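Local coordinates for M152 protein (Murid herpesvirus 1, PDB 4G59) that is a viral MHC class I-like glycoprotein that probably binds host NKG2D ligands of the RAE-1 family, an immune-evasion role, at residues B[178-190]-B[250-264]. Numbering follows the deposited sequence.
Sequences MDNPRHNEYSLYS and FVISSPTGWYATVKY
D179 turns its carboxylate to the indole of W258 and to the hydroxyl of T256, the latter in the type I turn S254-G257 between strands 250-253 and 258-264. Its CG lies trans to the backbone N (chi1 165°), which carries the carboxylate across to both. OD1 accepts the indole N-H of W258 (NE1 to OD1 2.9 Å) through its syn lone pair, the N-H...O angle being 147°. OD2 receives the hydroxyl of T256, with OG1 at 2.5 Å from it, and also forms a salt bridge with R14, so that three donors hold the group and would be expected to stabilise its negative charge. P181 sets CG over one face of the W258 indole, 3.5 Å from the centroid of the five-membered ring in a CH-pi contact, while S254 CB covers the opposite face. Y186 points its hydroxyl at the far end of the indole, with OH 3.8 Å from W258 CH2; the same hydroxyl donates to P181 O, which restrains the ring's outer end.

Strand 185-190 lies in one sheet, and strands 250-253 and 258-264 in the other, of an immunoglobulin-like beta sandwich, consistent with the alpha3 domain of MHC class I molecules; D179 directly follows the helix 161-178 that leads into it. Between the sheets, I252 CD1 comes to the edge of the Y186 ring, near its plane. L188 divides its branches: CD2 reaches F250, whereas CD1 sits over the centre of the Y264 ring, 3.6 Å from the centroid. At the far end of the contact from D179, Y264 OH and S190 OG are hydrogen-bonded at 2.6 Å.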
# COMPACT_ATOMS: atom_id res chain seq x y z
N MET B 178 16.87 -3.94 19.37
CA MET B 178 15.57 -3.95 20.05
C MET B 178 14.81 -5.18 19.67
O MET B 178 13.81 -5.51 20.28
CB MET B 178 14.71 -2.75 19.67
CG MET B 178 15.28 -1.39 19.97
SD MET B 178 14.02 -0.12 19.79
CE MET B 178 13.13 -0.69 18.35
N ASP B 179 15.29 -5.85 18.62
CA ASP B 179 14.55 -6.94 18.01
C ASP B 179 14.50 -8.17 18.90
O ASP B 179 15.47 -8.91 19.05
CB ASP B 179 15.13 -7.29 16.64
CG ASP B 179 14.65 -8.62 16.11
OD1 ASP B 179 13.44 -8.93 16.24
OD2 ASP B 179 15.49 -9.35 15.56
N ASN B 180 13.33 -8.39 19.48
CA ASN B 180 13.10 -9.49 20.37
C ASN B 180 11.70 -10.02 20.12
O ASN B 180 10.73 -9.38 20.48
CB ASN B 180 13.23 -8.99 21.80
CG ASN B 180 13.07 -10.10 22.82
OD1 ASN B 180 12.38 -11.10 22.58
ND2 ASN B 180 13.71 -9.94 23.96
N PRO B 181 11.61 -11.23 19.54
CA PRO B 181 10.32 -11.85 19.17
C PRO B 181 9.37 -11.94 20.36
O PRO B 181 8.16 -12.00 20.15
CB PRO B 181 10.71 -13.28 18.75
CG PRO B 181 12.19 -13.32 18.67
CD PRO B 181 12.73 -12.18 19.48
N ARG B 182 9.91 -11.99 21.58
CA ARG B 182 9.07 -12.13 22.77
C ARG B 182 8.48 -10.80 23.19
O ARG B 182 7.56 -10.77 24.00
CB ARG B 182 9.83 -12.81 23.93
CG ARG B 182 10.38 -14.17 23.52
CD ARG B 182 11.15 -14.93 24.59
NE ARG B 182 11.28 -16.32 24.15
CZ ARG B 182 12.15 -16.73 23.24
NH1 ARG B 182 13.00 -15.86 22.67
NH2 ARG B 182 12.18 -18.01 22.89
N HIS B 183 8.97 -9.70 22.63
CA HIS B 183 8.43 -8.39 22.99
C HIS B 183 7.23 -8.01 22.13
O HIS B 183 6.51 -7.07 22.44
CB HIS B 183 9.50 -7.30 22.95
CG HIS B 183 10.54 -7.44 24.01
ND1 HIS B 183 11.24 -6.36 24.52
CD2 HIS B 183 11.02 -8.53 24.66
CE1 HIS B 183 12.10 -6.78 25.43
NE2 HIS B 183 11.98 -8.09 25.54
N ASN B 184 7.03 -8.74 21.04
CA ASN B 184 5.95 -8.44 20.13
C ASN B 184 4.64 -9.05 20.64
O ASN B 184 4.66 -9.97 21.45
CB ASN B 184 6.29 -8.99 18.75
CG ASN B 184 7.62 -8.42 18.19
OD1 ASN B 184 8.03 -7.31 18.52
ND2 ASN B 184 8.26 -9.19 17.29
N GLU B 185 3.50 -8.54 20.16
CA GLU B 185 2.22 -9.14 20.56
C GLU B 185 1.57 -9.87 19.38
O GLU B 185 1.45 -9.31 18.28
CB GLU B 185 1.25 -8.08 21.10
CG GLU B 185 -0.22 -8.54 21.27
CD GLU B 185 -1.18 -7.37 21.50
OE1 GLU B 185 -1.08 -6.68 22.55
OE2 GLU B 185 -2.05 -7.13 20.63
N TYR B 186 1.16 -11.11 19.62
CA TYR B 186 0.57 -11.94 18.59
C TYR B 186 -0.89 -12.21 18.91
O TYR B 186 -1.25 -12.35 20.08
CB TYR B 186 1.32 -13.25 18.51
CG TYR B 186 2.81 -13.10 18.37
CD1 TYR B 186 3.41 -13.13 17.12
CD2 TYR B 186 3.63 -12.96 19.48
CE1 TYR B 186 4.79 -12.99 16.97
CE2 TYR B 186 5.01 -12.82 19.34
CZ TYR B 186 5.58 -12.85 18.08
OH TYR B 186 6.94 -12.72 17.90
N SER B 187 -1.74 -12.27 17.89
CA SER B 187 -3.17 -12.56 18.12
C SER B 187 -3.83 -13.23 16.90
O SER B 187 -3.35 -13.09 15.77
CB SER B 187 -3.93 -11.30 18.54
OG SER B 187 -3.94 -10.30 17.54
N LEU B 188 -4.89 -13.99 17.15
CA LEU B 188 -5.66 -14.59 16.07
C LEU B 188 -7.11 -14.19 16.24
O LEU B 188 -7.58 -14.00 17.36
CB LEU B 188 -5.56 -16.11 16.14
CG LEU B 188 -4.25 -16.81 15.86
CD1 LEU B 188 -4.40 -18.28 16.23
CD2 LEU B 188 -3.83 -16.64 14.40
N TYR B 189 -7.84 -14.08 15.13
CA TYR B 189 -9.29 -13.93 15.21
C TYR B 189 -9.95 -14.88 14.24
O TYR B 189 -9.51 -15.03 13.09
CB TYR B 189 -9.72 -12.52 14.83
CG TYR B 189 -11.21 -12.30 15.04
CD1 TYR B 189 -11.72 -12.05 16.30
CD2 TYR B 189 -12.10 -12.36 13.98
CE1 TYR B 189 -13.06 -11.84 16.52
CE2 TYR B 189 -13.47 -12.15 14.19
CZ TYR B 189 -13.93 -11.90 15.47
OH TYR B 189 -15.27 -11.70 15.71
N SER B 190 -11.02 -15.52 14.70
CA SER B 190 -11.81 -16.36 13.81
C SER B 190 -13.18 -15.76 13.66
O SER B 190 -13.87 -15.51 14.65
CB SER B 190 -11.92 -17.78 14.36
OG SER B 190 -10.66 -18.39 14.35
N PHE B 250 0.21 -20.02 11.03
CA PHE B 250 0.82 -18.86 10.40
C PHE B 250 2.29 -18.88 10.76
O PHE B 250 2.63 -19.12 11.92
CB PHE B 250 0.17 -17.58 10.92
CG PHE B 250 -1.24 -17.37 10.41
CD1 PHE B 250 -1.46 -16.68 9.25
CD2 PHE B 250 -2.33 -17.86 11.12
CE1 PHE B 250 -2.75 -16.47 8.77
CE2 PHE B 250 -3.64 -17.67 10.65
CZ PHE B 250 -3.85 -16.97 9.48
N VAL B 251 3.15 -18.65 9.79
CA VAL B 251 4.58 -18.50 10.07
C VAL B 251 4.99 -17.07 9.80
O VAL B 251 4.72 -16.52 8.73
CB VAL B 251 5.46 -19.46 9.24
CG1 VAL B 251 6.93 -19.30 9.62
CG2 VAL B 251 5.02 -20.89 9.47
N ILE B 252 5.62 -16.46 10.81
CA ILE B 252 6.08 -15.09 10.73
C ILE B 252 7.58 -15.14 10.84
O ILE B 252 8.12 -15.64 11.83
CB ILE B 252 5.53 -14.27 11.90
CG1 ILE B 252 4.01 -14.25 11.86
CG2 ILE B 252 6.03 -12.86 11.82
CD1 ILE B 252 3.36 -13.67 13.13
N SER B 253 8.27 -14.65 9.82
CA SER B 253 9.72 -14.76 9.82
C SER B 253 10.42 -13.41 9.70
O SER B 253 9.95 -12.50 9.01
CB SER B 253 10.16 -15.69 8.71
OG SER B 253 10.06 -15.03 7.48
N SER B 254 11.55 -13.28 10.38
CA SER B 254 12.28 -12.03 10.48
C SER B 254 13.64 -12.18 9.81
O SER B 254 14.26 -13.24 9.89
CB SER B 254 12.49 -11.69 11.95
OG SER B 254 13.48 -10.69 12.10
N PRO B 255 14.09 -11.13 9.13
CA PRO B 255 15.39 -11.23 8.45
C PRO B 255 16.51 -11.46 9.46
O PRO B 255 17.58 -11.91 9.07
CB PRO B 255 15.56 -9.86 7.77
CG PRO B 255 14.20 -9.22 7.78
CD PRO B 255 13.42 -9.83 8.89
N THR B 256 16.28 -11.15 10.73
CA THR B 256 17.31 -11.37 11.74
C THR B 256 17.45 -12.84 12.14
O THR B 256 18.32 -13.19 12.94
CB THR B 256 17.10 -10.52 12.97
OG1 THR B 256 15.86 -10.87 13.58
CG2 THR B 256 17.07 -9.08 12.58
N GLY B 257 16.59 -13.70 11.59
CA GLY B 257 16.85 -15.13 11.68
C GLY B 257 15.97 -15.95 12.60
O GLY B 257 16.11 -17.16 12.69
N TRP B 258 15.06 -15.29 13.29
CA TRP B 258 14.06 -15.99 14.06
C TRP B 258 12.75 -16.10 13.28
O TRP B 258 12.50 -15.30 12.37
CB TRP B 258 13.85 -15.29 15.39
CG TRP B 258 13.28 -13.90 15.30
CD1 TRP B 258 13.98 -12.72 15.31
CD2 TRP B 258 11.89 -13.55 15.20
NE1 TRP B 258 13.10 -11.67 15.23
CE2 TRP B 258 11.81 -12.14 15.17
CE3 TRP B 258 10.70 -14.29 15.15
CZ2 TRP B 258 10.59 -11.46 15.08
CZ3 TRP B 258 9.49 -13.61 15.06
CH2 TRP B 258 9.44 -12.21 15.03
N TYR B 259 11.92 -17.09 13.62
CA TYR B 259 10.55 -17.11 13.12
C TYR B 259 9.63 -17.65 14.19
O TYR B 259 10.07 -18.39 15.07
CB TYR B 259 10.43 -17.91 11.82
CG TYR B 259 10.71 -19.39 11.93
CD1 TYR B 259 9.69 -20.30 12.15
CD2 TYR B 259 12.00 -19.88 11.77
CE1 TYR B 259 9.94 -21.66 12.23
CE2 TYR B 259 12.27 -21.24 11.85
CZ TYR B 259 11.24 -22.12 12.08
OH TYR B 259 11.51 -23.47 12.16
N ALA B 260 8.35 -17.26 14.12
CA ALA B 260 7.37 -17.71 15.10
C ALA B 260 6.21 -18.39 14.40
O ALA B 260 5.77 -17.95 13.33
CB ALA B 260 6.87 -16.55 15.93
N THR B 261 5.70 -19.46 14.99
CA THR B 261 4.50 -20.08 14.46
C THR B 261 3.37 -19.64 15.37
O THR B 261 3.55 -19.57 16.61
CB THR B 261 4.59 -21.62 14.43
OG1 THR B 261 4.84 -22.08 15.76
CG2 THR B 261 5.74 -22.07 13.56
N VAL B 262 2.22 -19.31 14.77
CA VAL B 262 1.07 -18.90 15.55
C VAL B 262 -0.08 -19.75 15.07
O VAL B 262 -0.34 -19.81 13.87
CB VAL B 262 0.71 -17.42 15.34
CG1 VAL B 262 -0.25 -16.96 16.41
CG2 VAL B 262 1.95 -16.53 15.31
N LYS B 263 -0.76 -20.42 16.01
CA LYS B 263 -1.86 -21.30 15.65
C LYS B 263 -2.71 -21.60 16.86
O LYS B 263 -2.38 -21.16 17.95
CB LYS B 263 -1.31 -22.60 15.09
CG LYS B 263 -0.57 -23.40 16.11
CD LYS B 263 -0.29 -24.77 15.56
CE LYS B 263 0.24 -25.66 16.68
NZ LYS B 263 -0.70 -25.85 17.83
N TYR B 264 -3.81 -22.32 16.67
CA TYR B 264 -4.66 -22.73 17.80
C TYR B 264 -4.26 -24.14 18.31
O TYR B 264 -3.89 -25.02 17.51
CB TYR B 264 -6.13 -22.76 17.38
CG TYR B 264 -6.77 -21.45 16.98
CD1 TYR B 264 -7.12 -21.20 15.66
CD2 TYR B 264 -7.08 -20.48 17.94
CE1 TYR B 264 -7.74 -20.01 15.28
CE2 TYR B 264 -7.69 -19.27 17.58
CZ TYR B 264 -8.02 -19.05 16.25
OH TYR B 264 -8.63 -17.86 15.88